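Iminosuccinate reductase (Paracoccus denitrificans, PDB 6RQA) catalyses the NADH-dependent reduction of iminosuccinate to L-aspartate, regenerating the amino donor for the beta-hydroxyaspartate cycle of glyoxylate assimilation. Local coordinates at residues Asn103-Val108 with Gly123-Thr128; Tyr72-Gly77 with Leu87-Tyr92. All coordinates share one frame; numbering follows the deposited sequence.

Contact 1: residues Asn103-Val108 with Gly123-Thr128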
ATOM      1  N   ASN A 103     -12.535   4.182 -15.924  1.00 36.61           N
ATOM      2  CA  ASN A 103     -12.547   4.677 -14.552  1.00 27.32           C
ATOM      3  C   ASN A 103     -11.682   3.823 -13.632  1.00 47.38           C
ATOM      4  O   ASN A 103     -11.077   4.350 -12.690  1.00 37.02           O
ATOM      5  CB  ASN A 103     -13.982   4.740 -14.025  1.00 27.59           C
ATOM      6  CG  ASN A 103     -14.834   5.761 -14.763  1.00 44.35           C
ATOM      7  OD1 ASN A 103     -14.317   6.649 -15.442  1.00 35.79           O
ATOM      8  ND2 ASN A 103     -16.149   5.642 -14.625  1.00 50.35           N
ATOM      9  N   HIS A 104     -11.602   2.520 -13.887  1.00 43.92           N
ATOM     10  CA  HIS A 104     -10.809   1.615 -13.066  1.00 32.77           C
ATOM     11  C   HIS A 104      -9.363   1.619 -13.546  1.00 32.96           C
ATOM     12  O   HIS A 104      -9.088   1.309 -14.710  1.00 38.46           O
ATOM     13  CB  HIS A 104     -11.384   0.201 -13.115  1.00 40.28           C
ATOM     14  CG  HIS A 104     -12.688   0.055 -12.397  1.00 56.44           C
ATOM     15  ND1 HIS A 104     -12.787   0.077 -11.023  1.00 63.14           N
ATOM     16  CD2 HIS A 104     -13.948  -0.124 -12.862  1.00 60.72           C
ATOM     17  CE1 HIS A 104     -14.051  -0.080 -10.671  1.00 63.41           C
ATOM     18  NE2 HIS A 104     -14.775  -0.203 -11.768  1.00 63.38           N
ATOM     19  N   GLN A 105      -8.443   1.969 -12.649  1.00 38.79           N
ATOM     20  CA  GLN A 105      -7.015   1.964 -12.936  1.00 41.31           C
ATOM     21  C   GLN A 105      -6.296   1.235 -11.812  1.00 42.25           C
ATOM     22  O   GLN A 105      -6.504   1.548 -10.636  1.00 43.38           O
ATOM     23  CB  GLN A 105      -6.467   3.388 -13.079  1.00 38.06           C
ATOM     24  CG  GLN A 105      -7.100   4.189 -14.204  1.00 32.51           C
ATOM     25  CD  GLN A 105      -6.758   3.639 -15.574  1.00 39.63           C
ATOM     26  OE1 GLN A 105      -5.677   3.089 -15.784  1.00 40.60           O
ATOM     27  NE2 GLN A 105      -7.683   3.785 -16.515  1.00 46.09           N
ATOM     28  N   SER A 106      -5.459   0.266 -12.173  1.00 39.79           N
ATOM     29  CA  SER A 106      -4.746  -0.516 -11.176  1.00 32.99           C
ATOM     30  C   SER A 106      -3.460  -1.054 -11.784  1.00 35.95           C
ATOM     31  O   SER A 106      -3.311  -1.134 -13.006  1.00 32.29           O
ATOM     32  CB  SER A 106      -5.610  -1.663 -10.636  1.00 41.04           C
ATOM     33  OG  SER A 106      -5.945  -2.578 -11.663  1.00 58.65           O
ATOM     34  N   THR A 107      -2.529  -1.422 -10.905  1.00 32.17           N
ATOM     35  CA  THR A 107      -1.224  -1.929 -11.309  1.00 23.32           C
ATOM     36  C   THR A 107      -0.717  -2.881 -10.238  1.00 31.12           C
ATOM     37  O   THR A 107      -0.766  -2.556  -9.048  1.00 24.92           O
ATOM     38  CB  THR A 107      -0.226  -0.785 -11.515  1.00 34.81           C
ATOM     39  OG1 THR A 107      -0.783   0.178 -12.417  1.00 39.36           O
ATOM     40  CG2 THR A 107       1.082  -1.311 -12.088  1.00 31.57           C
ATOM     41  N   VAL A 108      -0.236  -4.048 -10.659  1.00 33.11           N
ATOM     42  CA  VAL A 108       0.286  -5.057  -9.746  1.00 35.21           C
ATOM     43  C   VAL A 108       1.801  -4.926  -9.690  1.00 44.24           C
ATOM     44  O   VAL A 108       2.467  -4.870 -10.732  1.00 36.32           O
ATOM     45  CB  VAL A 108      -0.126  -6.474 -10.179  1.00 33.83           C
ATOM     46  CG1 VAL A 108       0.410  -7.501  -9.190  1.00 27.23           C
ATOM     47  CG2 VAL A 108      -1.637  -6.578 -10.293  1.00 24.17           C
ATOM     48  N   GLY A 123       0.477  -4.372 -15.790  1.00 28.60           N
ATOM     49  CA  GLY A 123      -0.792  -3.674 -15.912  1.00 23.49           C
ATOM     50  C   GLY A 123      -1.920  -4.498 -15.316  1.00 26.27           C
ATOM     51  O   GLY A 123      -2.005  -5.710 -15.518  1.00 45.17           O
ATOM     52  N   GLY A 124      -2.794  -3.828 -14.569  1.00 30.40           N
ATOM     53  CA  GLY A 124      -3.782  -4.541 -13.783  1.00 40.48           C
ATOM     54  C   GLY A 124      -5.226  -4.383 -14.212  1.00 31.90           C
ATOM     55  O   GLY A 124      -6.113  -4.995 -13.611  1.00 32.56           O
ATOM     56  N   ASN A 125      -5.485  -3.577 -15.244  1.00 32.84           N
ATOM     57  CA  ASN A 125      -6.862  -3.356 -15.679  1.00 38.20           C
ATOM     58  C   ASN A 125      -7.494  -4.650 -16.177  1.00 39.03           C
ATOM     59  O   ASN A 125      -8.471  -5.144 -15.600  1.00 30.77           O
ATOM     60  CB  ASN A 125      -6.909  -2.274 -16.760  1.00 43.35           C
ATOM     61  CG  ASN A 125      -6.619  -0.891 -16.215  1.00 56.36           C
ATOM     62  OD1 ASN A 125      -6.726  -0.650 -15.012  1.00 50.63           O
ATOM     63  ND2 ASN A 125      -6.257   0.031 -17.100  1.00 67.65           N
ATOM     64  N   LEU A 126      -6.943  -5.220 -17.252  1.00 33.76           N
ATOM     65  CA  LEU A 126      -7.490  -6.463 -17.785  1.00 26.16           C
ATOM     66  C   LEU A 126      -7.342  -7.612 -16.797  1.00 34.73           C
ATOM     67  O   LEU A 126      -8.192  -8.510 -16.759  1.00 41.74           O
ATOM     68  CB  LEU A 126      -6.812  -6.809 -19.112  1.00 35.32           C
ATOM     69  CG  LEU A 126      -7.323  -8.064 -19.824  1.00 40.70           C
ATOM     70  CD1 LEU A 126      -8.829  -7.995 -20.004  1.00 30.08           C
ATOM     71  CD2 LEU A 126      -6.630  -8.245 -21.164  1.00 45.55           C
ATOM     72  N   LEU A 127      -6.282  -7.600 -15.984  1.00 32.69           N
ATOM     73  CA  LEU A 127      -6.089  -8.668 -15.007  1.00 29.98           C
ATOM     74  C   LEU A 127      -7.218  -8.693 -13.984  1.00 35.39           C
ATOM     75  O   LEU A 127      -7.685  -9.769 -13.593  1.00 30.32           O
ATOM     76  CB  LEU A 127      -4.738  -8.513 -14.309  1.00 29.83           C
ATOM     77  CG  LEU A 127      -3.487  -8.884 -15.106  1.00 40.86           C
ATOM     78  CD1 LEU A 127      -2.252  -8.821 -14.220  1.00 33.16           C
ATOM     79  CD2 LEU A 127      -3.632 -10.265 -15.724  1.00 46.35           C
ATOM     80  N   THR A 128      -7.673  -7.516 -13.545  1.00 29.92           N
ATOM     81  CA  THR A 128      -8.735  -7.457 -12.543  1.00 32.60           C
ATOM     82  C   THR A 128     -10.011  -8.116 -13.053  1.00 36.00           C
ATOM     83  O   THR A 128     -10.623  -8.932 -12.355  1.00 40.86           O
ATOM     84  CB  THR A 128      -9.005  -6.005 -12.146  1.00 34.79           C
ATOM     85  OG1 THR A 128      -7.801  -5.412 -11.644  1.00 35.97           O
ATOM     86  CG2 THR A 128     -10.079  -5.943 -11.070  1.00 23.73           C
TER
HETATM   87  O   HOH W   1      -8.536  -1.786 -12.527  1.00 45.12           O

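Contact 2: residues Tyr72-Gly77 with Leu87-Tyr92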
ATOM      1  N   TYR A  72      -8.474   5.421  -3.914  1.00 43.62           N
ATOM      2  CA  TYR A  72      -7.134   4.889  -4.122  1.00 35.93           C
ATOM      3  C   TYR A  72      -6.698   4.087  -2.905  1.00 35.77           C
ATOM      4  O   TYR A  72      -7.020   4.443  -1.768  1.00 40.93           O
ATOM      5  CB  TYR A  72      -6.138   6.025  -4.403  1.00 25.19           C
ATOM      6  CG  TYR A  72      -4.721   5.562  -4.648  1.00 33.05           C
ATOM      7  CD1 TYR A  72      -4.360   4.978  -5.854  1.00 27.39           C
ATOM      8  CD2 TYR A  72      -3.742   5.717  -3.674  1.00 36.15           C
ATOM      9  CE1 TYR A  72      -3.063   4.555  -6.083  1.00 26.70           C
ATOM     10  CE2 TYR A  72      -2.443   5.298  -3.893  1.00 23.48           C
ATOM     11  CZ  TYR A  72      -2.111   4.718  -5.099  1.00 24.71           C
ATOM     12  OH  TYR A  72      -0.820   4.299  -5.321  1.00 36.43           O
ATOM     13  N   GLY A  73      -5.967   3.005  -3.146  1.00 34.78           N
ATOM     14  CA  GLY A  73      -5.514   2.170  -2.052  1.00 35.55           C
ATOM     15  C   GLY A  73      -4.689   1.005  -2.555  1.00 37.55           C
ATOM     16  O   GLY A  73      -4.331   0.932  -3.733  1.00 45.26           O
ATOM     17  N   PHE A  74      -4.391   0.087  -1.635  1.00 35.78           N
ATOM     18  CA  PHE A  74      -3.542  -1.060  -1.920  1.00 31.63           C
ATOM     19  C   PHE A  74      -4.191  -2.338  -1.407  1.00 22.67           C
ATOM     20  O   PHE A  74      -4.886  -2.336  -0.388  1.00 35.93           O
ATOM     21  CB  PHE A  74      -2.156  -0.915  -1.278  1.00 35.80           C
ATOM     22  CG  PHE A  74      -1.693   0.506  -1.139  1.00 40.26           C
ATOM     23  CD1 PHE A  74      -1.366   1.258  -2.255  1.00 36.07           C
ATOM     24  CD2 PHE A  74      -1.567   1.084   0.116  1.00 39.01           C
ATOM     25  CE1 PHE A  74      -0.935   2.564  -2.124  1.00 37.16           C
ATOM     26  CE2 PHE A  74      -1.134   2.388   0.254  1.00 43.95           C
ATOM     27  CZ  PHE A  74      -0.819   3.131  -0.868  1.00 52.24           C
ATOM     28  N   LYS A  75      -3.948  -3.435  -2.124  1.00 30.32           N
ATOM     29  CA  LYS A  75      -4.373  -4.775  -1.712  1.00 31.54           C
ATOM     30  C   LYS A  75      -3.144  -5.678  -1.782  1.00 32.33           C
ATOM     31  O   LYS A  75      -2.830  -6.237  -2.836  1.00 30.08           O
ATOM     32  CB  LYS A  75      -5.513  -5.295  -2.582  1.00 29.17           C
ATOM     33  CG  LYS A  75      -6.859  -4.647  -2.288  1.00 44.15           C
ATOM     34  CD  LYS A  75      -7.968  -5.254  -3.133  1.00 55.10           C
ATOM     35  CE  LYS A  75      -9.320  -4.650  -2.790  1.00 64.36           C
ATOM     36  NZ  LYS A  75     -10.413  -5.207  -3.636  1.00 72.79           N
ATOM     37  N   GLY A  76      -2.443  -5.810  -0.656  1.00 38.79           N
ATOM     38  CA  GLY A  76      -1.273  -6.658  -0.598  1.00 42.50           C
ATOM     39  C   GLY A  76      -1.598  -8.068  -0.138  1.00 41.38           C
ATOM     40  O   GLY A  76      -2.700  -8.365   0.318  1.00 34.14           O
ATOM     41  N   GLY A  77      -0.609  -8.943  -0.267  1.00 38.45           N
ATOM     42  CA  GLY A  77      -0.783 -10.329   0.133  1.00 38.20           C
ATOM     43  C   GLY A  77       0.504 -11.098  -0.062  1.00 33.88           C
ATOM     44  O   GLY A  77       1.462 -10.613  -0.676  1.00 26.78           O
ATOM     45  N   LEU A  87       1.506  -6.466  -4.268  1.00 30.90           N
ATOM     46  CA  LEU A  87       0.254  -5.753  -4.065  1.00 40.65           C
ATOM     47  C   LEU A  87      -0.250  -5.243  -5.406  1.00 35.84           C
ATOM     48  O   LEU A  87       0.497  -5.164  -6.385  1.00 38.40           O
ATOM     49  CB  LEU A  87       0.422  -4.579  -3.095  1.00 35.04           C
ATOM     50  CG  LEU A  87       1.126  -3.347  -3.680  1.00 35.82           C
ATOM     51  CD1 LEU A  87       0.741  -2.096  -2.914  1.00 23.89           C
ATOM     52  CD2 LEU A  87       2.639  -3.517  -3.691  1.00 37.09           C
ATOM     53  N   LYS A  88      -1.531  -4.894  -5.435  1.00 37.29           N
ATOM     54  CA  LYS A  88      -2.115  -4.126  -6.524  1.00 29.96           C
ATOM     55  C   LYS A  88      -2.467  -2.745  -5.995  1.00 32.84           C
ATOM     56  O   LYS A  88      -3.130  -2.623  -4.960  1.00 37.42           O
ATOM     57  CB  LYS A  88      -3.357  -4.808  -7.101  1.00 32.31           C
ATOM     58  CG  LYS A  88      -3.869  -4.142  -8.376  1.00 40.87           C
ATOM     59  CD  LYS A  88      -5.071  -4.864  -8.970  1.00 33.05           C
ATOM     60  CE  LYS A  88      -6.324  -4.631  -8.143  1.00 32.32           C
ATOM     61  NZ  LYS A  88      -7.503  -5.322  -8.732  1.00 25.49           N
ATOM     62  N   ALA A  89      -2.009  -1.712  -6.695  1.00 25.77           N
ATOM     63  CA  ALA A  89      -2.260  -0.333  -6.315  1.00 27.24           C
ATOM     64  C   ALA A  89      -3.101   0.349  -7.384  1.00 38.02           C
ATOM     65  O   ALA A  89      -3.006   0.025  -8.571  1.00 32.59           O
ATOM     66  CB  ALA A  89      -0.950   0.434  -6.104  1.00 24.66           C
ATOM     67  N   GLY A  90      -3.925   1.298  -6.950  1.00 37.23           N
ATOM     68  CA  GLY A  90      -4.807   2.009  -7.853  1.00 36.84           C
ATOM     69  C   GLY A  90      -6.212   2.118  -7.305  1.00 37.33           C
ATOM     70  O   GLY A  90      -6.410   2.098  -6.087  1.00 37.07           O
ATOM     71  N   GLY A  91      -7.198   2.235  -8.191  1.00 37.69           N
ATOM     72  CA  GLY A  91      -8.575   2.323  -7.752  1.00 35.80           C
ATOM     73  C   GLY A  91      -9.544   2.846  -8.793  1.00 46.87           C
ATOM     74  O   GLY A  91      -9.527   2.408  -9.949  1.00 37.05           O
ATOM     75  N   TYR A  92     -10.391   3.793  -8.394  1.00 29.75           N
ATOM     76  CA  TYR A  92     -11.523   4.228  -9.203  1.00 32.95           C
ATOM     77  C   TYR A  92     -11.490   5.741  -9.356  1.00 32.27           C
ATOM     78  O   TYR A  92     -11.569   6.468  -8.361  1.00 38.18           O
ATOM     79  CB  TYR A  92     -12.842   3.780  -8.566  1.00 39.29           C
ATOM     80  CG  TYR A  92     -14.069   4.060  -9.402  1.00 51.33           C
ATOM     81  CD1 TYR A  92     -14.442   3.201 -10.428  1.00 57.40           C
ATOM     82  CD2 TYR A  92     -14.863   5.172  -9.158  1.00 40.08           C
ATOM     83  CE1 TYR A  92     -15.565   3.446 -11.192  1.00 55.16           C
ATOM     84  CE2 TYR A  92     -15.989   5.425  -9.919  1.00 47.76           C
ATOM     85  CZ  TYR A  92     -16.335   4.559 -10.934  1.00 55.30           C
ATOM     86  OH  TYR A  92     -17.455   4.804 -11.696  1.00 68.62           O
TER

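Contact 1: residues Asn103-Val108 with Gly123-Thr128
Asn125 holds CG anti to its own carbonyl carbon (chi1 -71°), which carries the amide from the start of the helix across to the strand at Gln105 and Ser106. Ser106 sets OG between its backbone N and carbonyl carbon (chi1 63°), and the hydroxyl then faces Gly124 and Thr128. Both polar atoms of the Asn125 amide are used. Asn125 OD1 accepts the backbone N-H of Ser106, with Ser106 N to OD1 at 3.2 Å; the bond is bent and the donor is tilted from the carbonyl plane. Asn125 ND2 gives a straight but weak bond to Gln105 OE1 at 3.4 Å. The two amide planes stand 83° apart. Gln105 NE2 is hydrogen-bonded to the carbonyl of Ile102. A water 2.8 Å from Ser106 OG also donates to Asn125 OD1. With an alanine at Asn125, the Ser106 N-H and Gln105 OE1 would probably lose their partner, and the water one of its holds.

The backbone adds a bond from Gly124 N to Ser106 O at 3.2 Å. A side chain on Gly124 would probably crowd Ser106 OG. Gly124 O takes two donors from Thr128, OG1 at 2.6 Å and N at 3.0 Å, from opposite faces of its plane. The bond from OG1 helps orient the Thr128 hydroxyl, which is also hydrogen-bonded to Lys88 NZ, probably the proton donor/acceptor. His104 touches the bound NAD.

The contact lies where strand 118-123 turns into helix 125-143. Thr107 and Gly123 form an antiparallel non-hydrogen-bonded pair. Val108 and Leu127 pack on helix 316-333, while Gln105 and Thr107 meet Thr115 and Val118 of the second subunit. Strand 104-111 runs between strands 84-92 and 118-123.

Contact 2: residues Tyr72-Gly77 with Leu87-Tyr92
Gly73 and Gly90 form one antiparallel hydrogen-bonded pair, and Lys75 and Lys88 the next. Gly73 N reaches Gly90 O at 3.1 Å, and Lys75 N reaches Lys88 O at 3.1 Å; the return bonds complete both pairs. Between them, Phe74 faces Ala89. The Ala89 CB sits at the edge of the Phe74 ring, in its plane, 4.0 Å from CD1. Leu87 lies beside Phe74, pointing the same way, with its CD1 3.5 Å from Phe74 CB. Tyr72 has CG anti to the backbone N (chi1 -179°). This lays its ring obliquely along Gly90, CE1 3.5 Å from Gly90 N. At the backbone angles of Gly90 a CB would press on the carbonyl of Ala89.

Further out, Phe74 and Leu87 pack on Leu87 and Phe74 of the second subunit. The Tyr72 ring meets Phe111 of that subunit edge-to-face.

Lys75 and Lys88 leave from the other face, their NZ atoms 5.9 Å apart. Besides its bond to Thr128, Lys88 NZ, probably the proton donor/acceptor, has a salt bridge to Asp319. Lys75 NZ makes a weak bond to Gly314 O. The hairpin is therefore two-sided: an apolar face serves the dimer, and a lysine face near NAD and Arg131 is consistent with a site for the dicarboxylate iminosuccinate.

How the contacts relate
From the N terminus, contact 2 comes first. It closes the hairpin of strands 71-79 and 84-92, with nine residues between its segments. Contact 1 then closes a second loop, 14 residues long, which runs through the rest of strand 104-111 and strand 118-123. The two loops follow in series and neither nest nor cross. They meet side by side, because 87-92 and 103-108 are on adjacent antiparallel strands. Gln105 O lies 2.6 Å from Gly91 N, and the rings of His104 and Tyr92 pack edge-to-face. Together they tie four consecutive strands of the mixed sheet to helix 125-143, and both contacts touch the second subunit.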